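Local coordinates for geranyl diphosphate synthase small subunit (Antirrhinum majus, PDB 3QKC), which probably partners a catalytic large subunit in making geranyl diphosphate, the ten-carbon precursor of monoterpenes, and belongs to the all-helical isoprenyl diphosphate synthase family, at residues Thr8-Ile13 and Ala44-Ala49; Ala24-Ile27 and Val33-Pro36; Met37-Phe42 and His101-Asn106; His75-Ala80 and Arg146-Glu151; Glu121-Ser126 and Asp135-Ala140. All coordinates share one frame; numbering follows the deposited sequence.

Contact 1: residues Thr8-Ile13 and Ala44-Ala49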
# COMPACT_ATOMS: atom_id res chain seq x y z
N THR A 8 23.99 21.09 5.87
CA THR A 8 24.57 20.50 4.67
C THR A 8 24.29 19.00 4.64
O THR A 8 23.89 18.46 3.61
CB THR A 8 26.10 20.76 4.58
OG1 THR A 8 26.33 22.15 4.32
CG2 THR A 8 26.76 19.91 3.48
N TYR A 9 24.46 18.34 5.78
CA TYR A 9 24.23 16.91 5.89
C TYR A 9 22.76 16.55 5.64
O TYR A 9 22.47 15.61 4.90
CB TYR A 9 24.74 16.36 7.23
CG TYR A 9 24.55 14.87 7.41
CD1 TYR A 9 25.30 13.95 6.69
CD2 TYR A 9 23.60 14.38 8.32
CE1 TYR A 9 25.12 12.58 6.86
CE2 TYR A 9 23.42 13.01 8.51
CZ TYR A 9 24.18 12.12 7.77
OH TYR A 9 23.98 10.77 7.94
N ARG A 10 21.83 17.30 6.24
CA ARG A 10 20.42 17.03 6.03
C ARG A 10 20.05 17.28 4.57
O ARG A 10 19.43 16.43 3.94
CB ARG A 10 19.52 17.86 6.95
CG ARG A 10 18.04 17.40 6.90
CD ARG A 10 17.08 18.34 7.61
NE ARG A 10 15.70 18.08 7.20
CZ ARG A 10 14.61 18.31 7.95
NH1 ARG A 10 14.72 18.79 9.18
NH2 ARG A 10 13.40 18.03 7.46
N ALA A 11 20.45 18.44 4.05
CA ALA A 11 20.12 18.83 2.67
C ALA A 11 20.68 17.87 1.61
O ALA A 11 20.00 17.58 0.63
CB ALA A 11 20.58 20.27 2.39
N THR A 12 21.91 17.40 1.79
CA THR A 12 22.49 16.43 0.86
C THR A 12 21.69 15.12 0.83
O THR A 12 21.35 14.60 -0.24
CB THR A 12 23.97 16.16 1.16
OG1 THR A 12 24.66 17.41 1.29
CG2 THR A 12 24.63 15.36 0.04
N ILE A 13 21.35 14.61 2.02
CA ILE A 13 20.46 13.47 2.14
C ILE A 13 19.17 13.71 1.38
O ILE A 13 18.76 12.88 0.57
CB ILE A 13 20.18 13.14 3.61
CG1 ILE A 13 21.47 12.65 4.27
CG2 ILE A 13 19.07 12.09 3.70
CD1 ILE A 13 21.37 12.28 5.74
N ALA A 44 4.95 18.34 -2.45
CA ALA A 44 4.58 18.15 -1.05
C ALA A 44 5.68 18.63 -0.10
O ALA A 44 6.86 18.51 -0.42
CB ALA A 44 4.28 16.70 -0.81
N PRO A 45 5.30 19.18 1.08
CA PRO A 45 6.33 19.46 2.10
C PRO A 45 7.11 18.18 2.42
O PRO A 45 6.55 17.09 2.37
CB PRO A 45 5.52 19.91 3.32
CG PRO A 45 4.18 20.35 2.76
CD PRO A 45 3.94 19.47 1.57
N ARG A 46 8.40 18.31 2.70
CA ARG A 46 9.22 17.15 3.02
C ARG A 46 8.94 16.75 4.47
O ARG A 46 8.34 17.53 5.22
CB ARG A 46 10.71 17.44 2.75
CG ARG A 46 11.40 18.35 3.76
CD ARG A 46 12.23 19.44 3.05
NE ARG A 46 13.14 20.22 3.91
CZ ARG A 46 12.79 20.88 5.02
NH1 ARG A 46 11.54 20.84 5.48
NH2 ARG A 46 13.73 21.55 5.69
N THR A 47 9.31 15.54 4.85
CA THR A 47 9.31 15.17 6.26
C THR A 47 10.70 14.75 6.64
O THR A 47 11.37 14.04 5.88
CB THR A 47 8.33 14.04 6.62
OG1 THR A 47 8.65 13.54 7.93
CG2 THR A 47 8.41 12.87 5.60
N SER A 48 11.14 15.18 7.83
CA SER A 48 12.44 14.81 8.38
C SER A 48 12.58 13.31 8.67
O SER A 48 13.70 12.83 8.87
CB SER A 48 12.72 15.62 9.65
OG SER A 48 11.71 15.41 10.61
N ALA A 49 11.45 12.59 8.68
CA ALA A 49 11.42 11.12 8.79
C ALA A 49 12.20 10.42 7.68
O ALA A 49 12.83 9.41 7.92
CB ALA A 49 9.97 10.58 8.85

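Contact 2: residues Ala24-Ile27 and Val33-Pro36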
# COMPACT_ATOMS: atom_id res chain seq x y z
N ALA A 24 12.59 7.37 -10.65
CA ALA A 24 11.51 6.37 -10.61
C ALA A 24 10.14 6.86 -11.10
O ALA A 24 9.30 6.05 -11.53
CB ALA A 24 11.39 5.79 -9.21
N ILE A 25 9.91 8.18 -11.03
CA ILE A 25 8.61 8.78 -11.33
C ILE A 25 8.73 9.91 -12.38
O ILE A 25 8.95 11.08 -12.02
CB ILE A 25 7.93 9.37 -10.07
CG1 ILE A 25 7.93 8.37 -8.92
CG2 ILE A 25 6.48 9.81 -10.39
CD1 ILE A 25 7.66 9.00 -7.56
N PRO A 26 8.58 9.56 -13.67
CA PRO A 26 8.77 10.55 -14.73
C PRO A 26 7.59 11.51 -14.73
O PRO A 26 6.47 11.13 -14.33
CB PRO A 26 8.80 9.71 -16.01
CG PRO A 26 7.99 8.51 -15.70
CD PRO A 26 8.07 8.27 -14.19
N ILE A 27 7.81 12.75 -15.15
CA ILE A 27 6.68 13.65 -15.26
C ILE A 27 5.80 13.16 -16.43
O ILE A 27 4.72 13.68 -16.66
CB ILE A 27 7.11 15.16 -15.30
CG1 ILE A 27 5.90 16.12 -15.30
CG2 ILE A 27 8.05 15.45 -16.47
CD1 ILE A 27 5.09 16.15 -14.00
N VAL A 33 -1.31 8.01 -14.59
CA VAL A 33 -1.20 8.53 -13.25
C VAL A 33 0.10 9.27 -13.04
O VAL A 33 0.27 9.92 -12.01
CB VAL A 33 -1.19 7.41 -12.19
CG1 VAL A 33 -1.87 7.92 -10.92
CG2 VAL A 33 -1.83 6.15 -12.70
N PHE A 34 1.02 9.20 -14.00
CA PHE A 34 2.37 9.68 -13.72
C PHE A 34 2.48 11.18 -13.51
O PHE A 34 3.19 11.62 -12.61
CB PHE A 34 3.43 9.09 -14.64
CG PHE A 34 3.87 7.73 -14.20
CD1 PHE A 34 3.53 6.60 -14.92
CD2 PHE A 34 4.57 7.58 -13.02
CE1 PHE A 34 3.90 5.34 -14.49
CE2 PHE A 34 4.96 6.31 -12.57
CZ PHE A 34 4.63 5.20 -13.30
N GLU A 35 1.70 11.94 -14.27
CA GLU A 35 1.65 13.39 -14.10
C GLU A 35 1.21 13.80 -12.68
O GLU A 35 1.98 14.46 -12.00
CB GLU A 35 0.76 14.06 -15.16
CG GLU A 35 0.67 15.57 -14.96
CD GLU A 35 -0.38 16.23 -15.84
OE1 GLU A 35 -1.29 15.54 -16.33
OE2 GLU A 35 -0.28 17.45 -16.05
N PRO A 36 -0.02 13.43 -12.24
CA PRO A 36 -0.32 13.81 -10.83
C PRO A 36 0.60 13.15 -9.80
O PRO A 36 0.88 13.75 -8.75
CB PRO A 36 -1.78 13.38 -10.64
CG PRO A 36 -2.04 12.38 -11.72
CD PRO A 36 -1.19 12.83 -12.90

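Contact 3: residues Met37-Phe42 and His101-Asn106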
# COMPACT_ATOMS: atom_id res chain seq x y z
N MET A 37 1.10 11.94 -10.08
CA MET A 37 2.08 11.30 -9.17
C MET A 37 3.40 12.07 -9.06
O MET A 37 3.90 12.27 -7.96
CB MET A 37 2.34 9.83 -9.54
CG MET A 37 3.23 9.10 -8.52
SD MET A 37 3.41 7.31 -8.77
CE MET A 37 1.81 6.94 -9.53
N HIS A 38 3.97 12.47 -10.19
CA HIS A 38 5.18 13.26 -10.17
C HIS A 38 4.95 14.62 -9.50
O HIS A 38 5.71 15.03 -8.62
CB HIS A 38 5.71 13.46 -11.59
CG HIS A 38 7.04 14.13 -11.64
ND1 HIS A 38 8.22 13.43 -11.76
CD2 HIS A 38 7.39 15.44 -11.57
CE1 HIS A 38 9.24 14.27 -11.78
NE2 HIS A 38 8.76 15.50 -11.67
N HIS A 39 3.88 15.29 -9.88
CA HIS A 39 3.59 16.59 -9.30
C HIS A 39 3.43 16.56 -7.76
O HIS A 39 4.10 17.31 -7.05
CB HIS A 39 2.39 17.24 -9.96
CG HIS A 39 2.12 18.62 -9.44
ND1 HIS A 39 1.09 18.90 -8.56
CD2 HIS A 39 2.76 19.79 -9.65
CE1 HIS A 39 1.11 20.19 -8.26
NE2 HIS A 39 2.12 20.75 -8.91
N LEU A 40 2.56 15.70 -7.25
CA LEU A 40 2.25 15.70 -5.81
C LEU A 40 3.45 15.33 -4.95
O LEU A 40 3.66 15.93 -3.90
CB LEU A 40 1.05 14.80 -5.51
CG LEU A 40 -0.20 15.27 -6.26
CD1 LEU A 40 -1.41 14.46 -5.85
CD2 LEU A 40 -0.43 16.75 -6.02
N THR A 41 4.26 14.40 -5.44
CA THR A 41 5.45 13.93 -4.74
C THR A 41 6.46 15.05 -4.48
O THR A 41 6.95 15.20 -3.36
CB THR A 41 6.10 12.76 -5.52
OG1 THR A 41 5.13 11.72 -5.69
CG2 THR A 41 7.33 12.20 -4.81
N PHE A 42 6.75 15.84 -5.51
CA PHE A 42 7.74 16.92 -5.40
C PHE A 42 7.19 18.29 -5.01
O PHE A 42 7.96 19.21 -4.73
CB PHE A 42 8.59 17.01 -6.68
CG PHE A 42 9.17 15.69 -7.08
CD1 PHE A 42 8.53 14.88 -8.01
CD2 PHE A 42 10.34 15.23 -6.50
CE1 PHE A 42 9.05 13.64 -8.36
CE2 PHE A 42 10.87 13.99 -6.84
CZ PHE A 42 10.23 13.19 -7.77
N HIS A 101 -4.56 23.25 -5.09
CA HIS A 101 -4.72 22.00 -5.82
C HIS A 101 -4.64 22.27 -7.31
O HIS A 101 -5.48 22.97 -7.86
CB HIS A 101 -6.08 21.38 -5.50
CG HIS A 101 -6.32 21.18 -4.04
ND1 HIS A 101 -5.95 20.03 -3.38
CD2 HIS A 101 -6.89 21.99 -3.11
CE1 HIS A 101 -6.27 20.14 -2.10
NE2 HIS A 101 -6.85 21.31 -1.91
N LYS A 102 -3.62 21.71 -7.96
CA LYS A 102 -3.49 21.75 -9.42
C LYS A 102 -4.38 20.71 -10.10
O LYS A 102 -4.65 20.81 -11.29
CB LYS A 102 -2.01 21.55 -9.80
CG LYS A 102 -1.70 21.59 -11.30
CD LYS A 102 -0.21 21.40 -11.56
CE LYS A 102 0.13 21.42 -13.06
NZ LYS A 102 1.61 21.49 -13.31
N PHE A 103 -4.84 19.71 -9.35
CA PHE A 103 -5.68 18.64 -9.89
C PHE A 103 -6.99 18.52 -9.14
O PHE A 103 -7.09 18.93 -7.99
CB PHE A 103 -4.93 17.29 -9.84
CG PHE A 103 -3.74 17.22 -10.75
CD1 PHE A 103 -3.90 16.93 -12.11
CD2 PHE A 103 -2.46 17.45 -10.25
CE1 PHE A 103 -2.80 16.87 -12.95
CE2 PHE A 103 -1.34 17.40 -11.10
CZ PHE A 103 -1.51 17.10 -12.44
N ASP A 104 -7.98 17.93 -9.80
CA ASP A 104 -9.30 17.68 -9.20
C ASP A 104 -9.26 16.67 -8.05
O ASP A 104 -8.31 15.88 -7.95
CB ASP A 104 -10.30 17.24 -10.27
CG ASP A 104 -10.79 18.39 -11.13
OD1 ASP A 104 -11.89 18.94 -10.87
OD2 ASP A 104 -10.05 18.77 -12.06
N PRO A 105 -10.27 16.71 -7.16
CA PRO A 105 -10.37 15.74 -6.07
C PRO A 105 -10.26 14.27 -6.52
O PRO A 105 -9.49 13.52 -5.92
CB PRO A 105 -11.75 16.04 -5.47
CG PRO A 105 -11.85 17.53 -5.61
CD PRO A 105 -11.22 17.83 -6.96
N ASN A 106 -11.00 13.88 -7.56
CA ASN A 106 -11.00 12.48 -8.00
C ASN A 106 -9.60 11.99 -8.35
O ASN A 106 -9.25 10.84 -8.06
CB ASN A 106 -12.01 12.21 -9.14
CG ASN A 106 -11.86 13.17 -10.32
OD1 ASN A 106 -10.85 13.86 -10.45
ND2 ASN A 106 -12.87 13.21 -11.19

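Contact 4: residues His75-Ala80 and Arg146-Glu151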
# COMPACT_ATOMS: atom_id res chain seq x y z
N HIS A 75 9.02 8.95 2.38
CA HIS A 75 8.58 10.21 1.81
C HIS A 75 7.25 10.02 1.12
O HIS A 75 6.34 10.80 1.32
CB HIS A 75 9.61 10.80 0.84
CG HIS A 75 9.11 12.00 0.09
ND1 HIS A 75 8.94 13.23 0.67
CD2 HIS A 75 8.72 12.14 -1.20
CE1 HIS A 75 8.48 14.09 -0.23
NE2 HIS A 75 8.34 13.45 -1.37
N LEU A 76 7.12 8.97 0.32
CA LEU A 76 5.88 8.66 -0.40
C LEU A 76 4.69 8.33 0.50
O LEU A 76 3.56 8.76 0.23
CB LEU A 76 6.11 7.54 -1.44
CG LEU A 76 6.98 7.94 -2.66
CD1 LEU A 76 7.56 6.71 -3.34
CD2 LEU A 76 6.21 8.79 -3.69
N MET A 77 4.92 7.58 1.59
CA MET A 77 3.80 7.31 2.52
C MET A 77 3.28 8.64 3.01
O MET A 77 2.06 8.85 3.06
CB MET A 77 4.20 6.44 3.73
CG MET A 77 4.62 5.01 3.42
SD MET A 77 3.47 4.03 2.43
CE MET A 77 4.32 4.19 0.84
N HIS A 78 4.21 9.51 3.38
CA HIS A 78 3.90 10.85 3.85
C HIS A 78 3.13 11.67 2.82
O HIS A 78 2.16 12.36 3.18
CB HIS A 78 5.20 11.57 4.25
CG HIS A 78 5.11 13.08 4.25
ND1 HIS A 78 4.53 13.80 5.27
CD2 HIS A 78 5.63 14.00 3.39
CE1 HIS A 78 4.64 15.09 5.02
NE2 HIS A 78 5.31 15.24 3.89
N VAL A 79 3.58 11.60 1.56
CA VAL A 79 2.90 12.26 0.45
C VAL A 79 1.50 11.70 0.27
O VAL A 79 0.54 12.47 0.07
CB VAL A 79 3.69 12.15 -0.90
CG1 VAL A 79 2.79 12.53 -2.10
CG2 VAL A 79 4.92 13.02 -0.88
N ALA A 80 1.37 10.38 0.35
CA ALA A 80 0.04 9.80 0.23
C ALA A 80 -0.91 10.29 1.34
O ALA A 80 -2.04 10.73 1.05
CB ALA A 80 0.08 8.28 0.14
N ARG A 146 3.36 -0.90 8.41
CA ARG A 146 2.93 -0.60 9.77
C ARG A 146 2.67 0.90 9.94
O ARG A 146 1.76 1.31 10.66
CB ARG A 146 4.00 -1.08 10.76
CG ARG A 146 3.56 -1.14 12.21
CD ARG A 146 4.66 -1.65 13.17
NE ARG A 146 5.78 -0.71 13.40
CZ ARG A 146 5.70 0.43 14.10
NH1 ARG A 146 4.54 0.81 14.63
NH2 ARG A 146 6.77 1.20 14.25
N VAL A 147 3.46 1.72 9.27
CA VAL A 147 3.35 3.17 9.40
C VAL A 147 2.12 3.75 8.70
O VAL A 147 1.50 4.70 9.17
CB VAL A 147 4.64 3.90 8.93
CG1 VAL A 147 4.76 3.92 7.41
CG2 VAL A 147 4.68 5.30 9.48
N MET A 148 1.75 3.14 7.59
CA MET A 148 0.68 3.69 6.76
C MET A 148 -0.68 3.38 7.38
O MET A 148 -1.60 4.18 7.27
CB MET A 148 0.81 3.15 5.33
CG MET A 148 -0.00 3.86 4.24
SD MET A 148 0.33 5.64 3.98
CE MET A 148 -1.13 6.26 4.90
N GLY A 149 -0.79 2.26 8.09
CA GLY A 149 -2.10 1.74 8.50
C GLY A 149 -2.61 1.96 9.91
O GLY A 149 -2.46 3.05 10.49
N SER A 150 -3.24 0.91 10.45
CA SER A 150 -3.94 0.92 11.74
C SER A 150 -3.05 1.12 12.97
O SER A 150 -3.56 1.41 14.07
CB SER A 150 -4.72 -0.40 11.91
OG SER A 150 -5.21 -0.88 10.67
N GLU A 151 -1.75 0.94 12.80
CA GLU A 151 -0.82 1.15 13.90
C GLU A 151 -0.26 2.55 13.82
O GLU A 151 0.35 3.03 14.77
CB GLU A 151 0.34 0.14 13.84
CG GLU A 151 -0.06 -1.33 14.00
CD GLU A 151 1.12 -2.24 14.31
OE1 GLU A 151 1.15 -3.39 13.83
OE2 GLU A 151 2.03 -1.81 15.06

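Contact 5: residues Glu121-Ser126 and Asp135-Ala140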
# COMPACT_ATOMS: atom_id res chain seq x y z
N GLU A 121 6.70 -1.02 -3.61
CA GLU A 121 7.25 -1.65 -4.82
C GLU A 121 8.72 -1.26 -5.03
O GLU A 121 9.55 -2.12 -5.31
CB GLU A 121 6.43 -1.29 -6.06
CG GLU A 121 6.88 -2.02 -7.32
CD GLU A 121 6.16 -1.56 -8.59
OE1 GLU A 121 5.10 -0.91 -8.52
OE2 GLU A 121 6.67 -1.87 -9.69
N LEU A 122 9.06 0.03 -4.90
CA LEU A 122 10.48 0.45 -5.00
C LEU A 122 11.33 -0.29 -3.96
O LEU A 122 12.36 -0.86 -4.29
CB LEU A 122 10.65 1.96 -4.81
CG LEU A 122 9.99 3.01 -5.72
CD1 LEU A 122 10.44 4.41 -5.31
CD2 LEU A 122 10.31 2.76 -7.18
N MET A 123 10.86 -0.29 -2.72
CA MET A 123 11.53 -0.98 -1.63
C MET A 123 11.67 -2.48 -1.91
O MET A 123 12.75 -3.04 -1.72
CB MET A 123 10.78 -0.71 -0.30
CG MET A 123 11.36 -1.37 0.94
SD MET A 123 12.80 -0.56 1.68
CE MET A 123 14.14 -1.25 0.73
N ALA A 124 10.59 -3.11 -2.37
CA ALA A 124 10.60 -4.53 -2.74
C ALA A 124 11.53 -4.85 -3.92
O ALA A 124 12.13 -5.92 -3.96
CB ALA A 124 9.19 -5.02 -3.04
N ARG A 125 11.66 -3.92 -4.86
CA ARG A 125 12.45 -4.15 -6.08
C ARG A 125 13.91 -3.72 -5.97
O ARG A 125 14.68 -3.89 -6.92
CB ARG A 125 11.82 -3.42 -7.28
CG ARG A 125 10.59 -4.06 -7.90
CD ARG A 125 10.39 -3.45 -9.28
NE ARG A 125 9.07 -3.63 -9.89
CZ ARG A 125 8.73 -4.64 -10.69
NH1 ARG A 125 7.52 -4.69 -11.21
NH2 ARG A 125 9.60 -5.60 -10.96
N SER A 126 14.29 -3.15 -4.83
CA SER A 126 15.68 -2.74 -4.61
C SER A 126 16.59 -3.95 -4.39
O SER A 126 17.68 -4.03 -4.98
CB SER A 126 15.80 -1.70 -3.48
OG SER A 126 15.46 -2.23 -2.22
N ASP A 135 15.24 -11.26 3.79
CA ASP A 135 14.59 -11.17 5.09
C ASP A 135 14.62 -9.74 5.62
O ASP A 135 13.68 -9.30 6.28
CB ASP A 135 15.23 -12.12 6.10
CG ASP A 135 14.56 -12.08 7.45
OD1 ASP A 135 13.38 -12.46 7.54
OD2 ASP A 135 15.21 -11.65 8.43
N ARG A 136 15.71 -9.02 5.32
CA ARG A 136 15.83 -7.61 5.70
C ARG A 136 14.85 -6.72 4.94
O ARG A 136 14.15 -5.92 5.56
CB ARG A 136 17.24 -7.09 5.47
CG ARG A 136 18.16 -7.18 6.66
CD ARG A 136 19.52 -6.63 6.29
NE ARG A 136 20.58 -7.21 7.11
CZ ARG A 136 21.86 -6.88 7.05
NH1 ARG A 136 22.28 -5.95 6.19
NH2 ARG A 136 22.73 -7.47 7.85
N ILE A 137 14.83 -6.84 3.62
CA ILE A 137 13.96 -5.97 2.81
C ILE A 137 12.50 -6.28 3.11
O ILE A 137 11.66 -5.38 3.16
CB ILE A 137 14.33 -5.99 1.30
CG1 ILE A 137 15.26 -4.80 1.03
CG2 ILE A 137 13.09 -5.85 0.42
CD1 ILE A 137 16.36 -5.05 0.01
N LEU A 138 12.22 -7.55 3.38
CA LEU A 138 10.91 -7.97 3.84
C LEU A 138 10.60 -7.33 5.19
O LEU A 138 9.48 -6.86 5.40
CB LEU A 138 10.85 -9.49 3.96
CG LEU A 138 9.59 -10.28 3.63
CD1 LEU A 138 8.93 -9.74 2.37
CD2 LEU A 138 9.99 -11.76 3.45
N ARG A 139 11.57 -7.32 6.10
CA ARG A 139 11.36 -6.68 7.38
C ARG A 139 11.15 -5.17 7.27
O ARG A 139 10.36 -4.60 8.02
CB ARG A 139 12.47 -6.99 8.40
CG ARG A 139 12.09 -6.56 9.82
CD ARG A 139 13.04 -7.11 10.86
NE ARG A 139 12.83 -6.51 12.18
CZ ARG A 139 13.58 -6.78 13.25
NH1 ARG A 139 14.61 -7.62 13.15
NH2 ARG A 139 13.32 -6.21 14.42
N ALA A 140 11.86 -4.53 6.33
CA ALA A 140 11.71 -3.10 6.06
C ALA A 140 10.31 -2.80 5.54
O ALA A 140 9.73 -1.76 5.84
CB ALA A 140 12.77 -2.64 5.03

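Contact 1: residues Thr8-Ile13 and Ala44-Ala49
The guanidinium of Arg-10 is sandwiched. Over one face lies the CB of Ser-48, 3.3 Å from Arg-10 NH2. Over the opposite face lies the guanidinium of Arg-46, stacked at 15° between planes and 4.3 Å between centres. The stack is offset: Arg-10 NH2 sits over the middle of the Arg-46 group, while Arg-46 NH2 lies nearer the rim of Arg-10. Arg-10 reaches this place because its chain leaves with CG anti to the backbone N (chi1 -170°) and stays extended as far as NE. Arg-46 comes to meet it with a bend at chi2. The contact joins helix 5-24 to the turn that opens helix 48-59, in the all-helical fold of the isoprenyl diphosphate synthases. Thr-47 is the N-cap of that second helix, and its OG1 accepts from Ala-49 N at 3.1 Å. Glu-14 makes salt bridges with Arg-10 NE and Arg-46 NE through its two carboxylate oxygens, which probably offsets the closeness of the two positive groups. Losing the guanidinium to an alanine here would probably leave Glu-14 with one arginine fewer and the face of Arg-46 without its stacking partner. Ser-48 OG is hydrogen-bonded to His-184 on helix 169-195.

Contact 2: residues Ala24-Ile27 and Val33-Pro36
Phe-34 packs against Ile-25 and Pro-26 in a helix-loop-helix connection, where the loop after helix 5-24 folds back on helix 34-43. The first torsion of Phe-34 (chi1 -82°) carries its ring to the loop, and one side of the ring does the touching. Ile-25 CG2 meets the edge of the ring in its plane, 3.9 Å from Phe-34 CD2. Pro-26 CD comes in obliquely, 3.8 Å from the same carbon. CD2 is thus shared between two residues of the loop.

Ile-25 divides its branches between two neighbours. Its CG2 stands anti to the backbone N and points at the ring. Its CG1 stands anti to the carbonyl carbon and takes CD1 to Leu-76. Its backbone O accepts a hydrogen bond from His-38 ND1, so the loop is also tied to the next turn of helix 34-43. Pro-26 adds a backbone touch, with its O 3.7 Å from Phe-34 CB.

The second subunit, another copy of this protein, also borders the contact. Its Ser-150 packs on Phe-34, and its Glu-155 takes a hydrogen bond from Val-33 N.

The backbones come nearest at Ile-27 and Glu-35, with 5.2 Å between their CA atoms. Ile-27 O lies 4.0 Å from Glu-35 CA. The CB of Ile-27 points away from the helix, yet the side chain bends back. CG1 is anti to the backbone N, and a turn at chi2 (68°) brings CD1 within 4.1 Å of Glu-35 O.

Contact 3: residues Met37-Phe42 and His101-Asn106
Lys-102 and Phe-103 both approach His-39 from the same side of its imidazole ring. Lys-102 lays its aliphatic chain across the ring face. Its CD sits 3.7 Å from the ring centroid and 17° off the normal, a CH-pi contact. The chain is fully extended from CG onward, and CB also touches, 3.7 Å from His-39 CE1. Phe-103 turns its edge to the imidazole. The pair is an offset edge-to-face one, with centroids 5.8 Å apart and planes at 66°. Phe-103 CE2 does the touching, 3.8 Å from His-39 ND1 and 3.9 Å from His-39 CB.

His-39 is set for this by its first torsion: CG is anti to the backbone N (chi1 -176°), and the ring reaches out from helix 34-43. The contact joins that helix to the loop leading into helix 105-126, at the surface of the helical fold. Phe-103 also packs on Glu-35 and Pro-36 of the same helix. With an alanine here, the Lys-102 chain would probably lose the surface it lies on, and a gap would open at the edge of Phe-103.

The chemistry is mixed. His-39 ND1 is buried by the contact and has no polar partner in the model. Lys-102 NZ is 4.5 Å from His-39 NE2, without touching it. A charged ammonium so near would be expected to favour a neutral imidazole.

Contact 4: residues His75-Ala80 and Arg146-Glu151
Met-77 and Met-148 bury the most surface here, in nearly equal shares, and they meet sulfur to sulfur. Met-77 SD is 3.9 Å from Met-148 SD and equally far from Met-148 CG. The second sulfur has another neighbour on the helix backbone: Met-148 SD lies 3.8 Å from Met-77 O. Both chains are bent at chi2 and chi3. Met-148 starts with CG anti to the backbone N (chi1 -166°), then folds over at chi2 (59°). This curls the thioether against the helix opposite. The two side chains cross at a slant.

This is the buried middle of the all-helical fold, where helix 68-85 meets the C-terminal turn of helix 134-148. The backbones come close, with 6.4 Å between the CA atoms of Met-77 and Met-148. Gly-149 is the first residue to leave the helical path.

Val-147 adds a smaller touch, its CG1 4.1 Å from Met-77 CG. The same valine packs on Thr-182, Leu-183 and Cys-186 of helix 169-195, so three helices join around it. Met-148 also packs on Pro-117 of the second subunit, which brings this core contact up to the dimer interface.

Contact 5: residues Glu121-Ser126 and Asp135-Ala140
Segments 121-126 and 135-140, on helices 105-126 and 134-148, run antiparallel, at 171° between their directions, with their axes 9.4 Å apart at closest. The backbones are nearest at Ala-124 and Ile-137, whose CA atoms are 6.6 Å apart.

Ile-137 has the most surface buried by the contact, and its branches go to different places. Its CG2 touches the backbone, 3.5 Å from Met-123 O and 4.2 Å from Ala-124 CA. Its CG1 meets Met-123 CE at 3.7 Å. Its CD1 reaches Ser-126 OG, also 3.7 Å away. Both torsions of Ile-137 depart from the staggered values (chi1 -94°).

Met-123 comes from the other helix. Its CG is anti to the backbone N, and bends at chi2 and chi3 bring the thioether over to helix 134-148. There its SD packs on Ala-140 CB at 3.9 Å. Ser-126 OG gives its hydrogen to Met-123 O, tilted out of the carbonyl plane. The hydroxyl is thus satisfied within its own segment while it rests against the isoleucine.

Away from Ile-137, Arg-125 NE makes a salt bridge with Glu-121 OE2 at 3.0 Å, in the guanidinium plane and on the anti lone pair of the oxygen. Ala-124 packs on Ile-142 of the second subunit, and Glu-121 on its Thr-145.

Two antiparallel helices that follow each other in the chain, joined by a short loop, form an alpha-hairpin. Here the hairpin sits at the dimer interface of an isoprenyl diphosphate synthase fold.

How the contacts relate
From the N terminus, contact 1 closes a loop from helix 5-24 to the start of helix 48-59, and contact 2 nests inside it. Contact 3 ties helix 34-43, within that loop, to the loop before helix 105-126, beyond it, so contacts 1 and 3 cross. Contact 4 ties helix 68-85 to the end of helix 134-148; it crosses contact 3 and encloses contact 5, which pairs helices 105-126 and 134-148. His-78 NE2 probably hydrogen-bonds to Pro-45 O between contacts 4 and 1, and His-75 NE2 probably to Thr-41 O between contacts 4 and 3. Leu-122 packs on Ala-24 and Leu-76, joining contact 5 to contacts 2 and 4. Contacts 2 to 5 touch the second subunit.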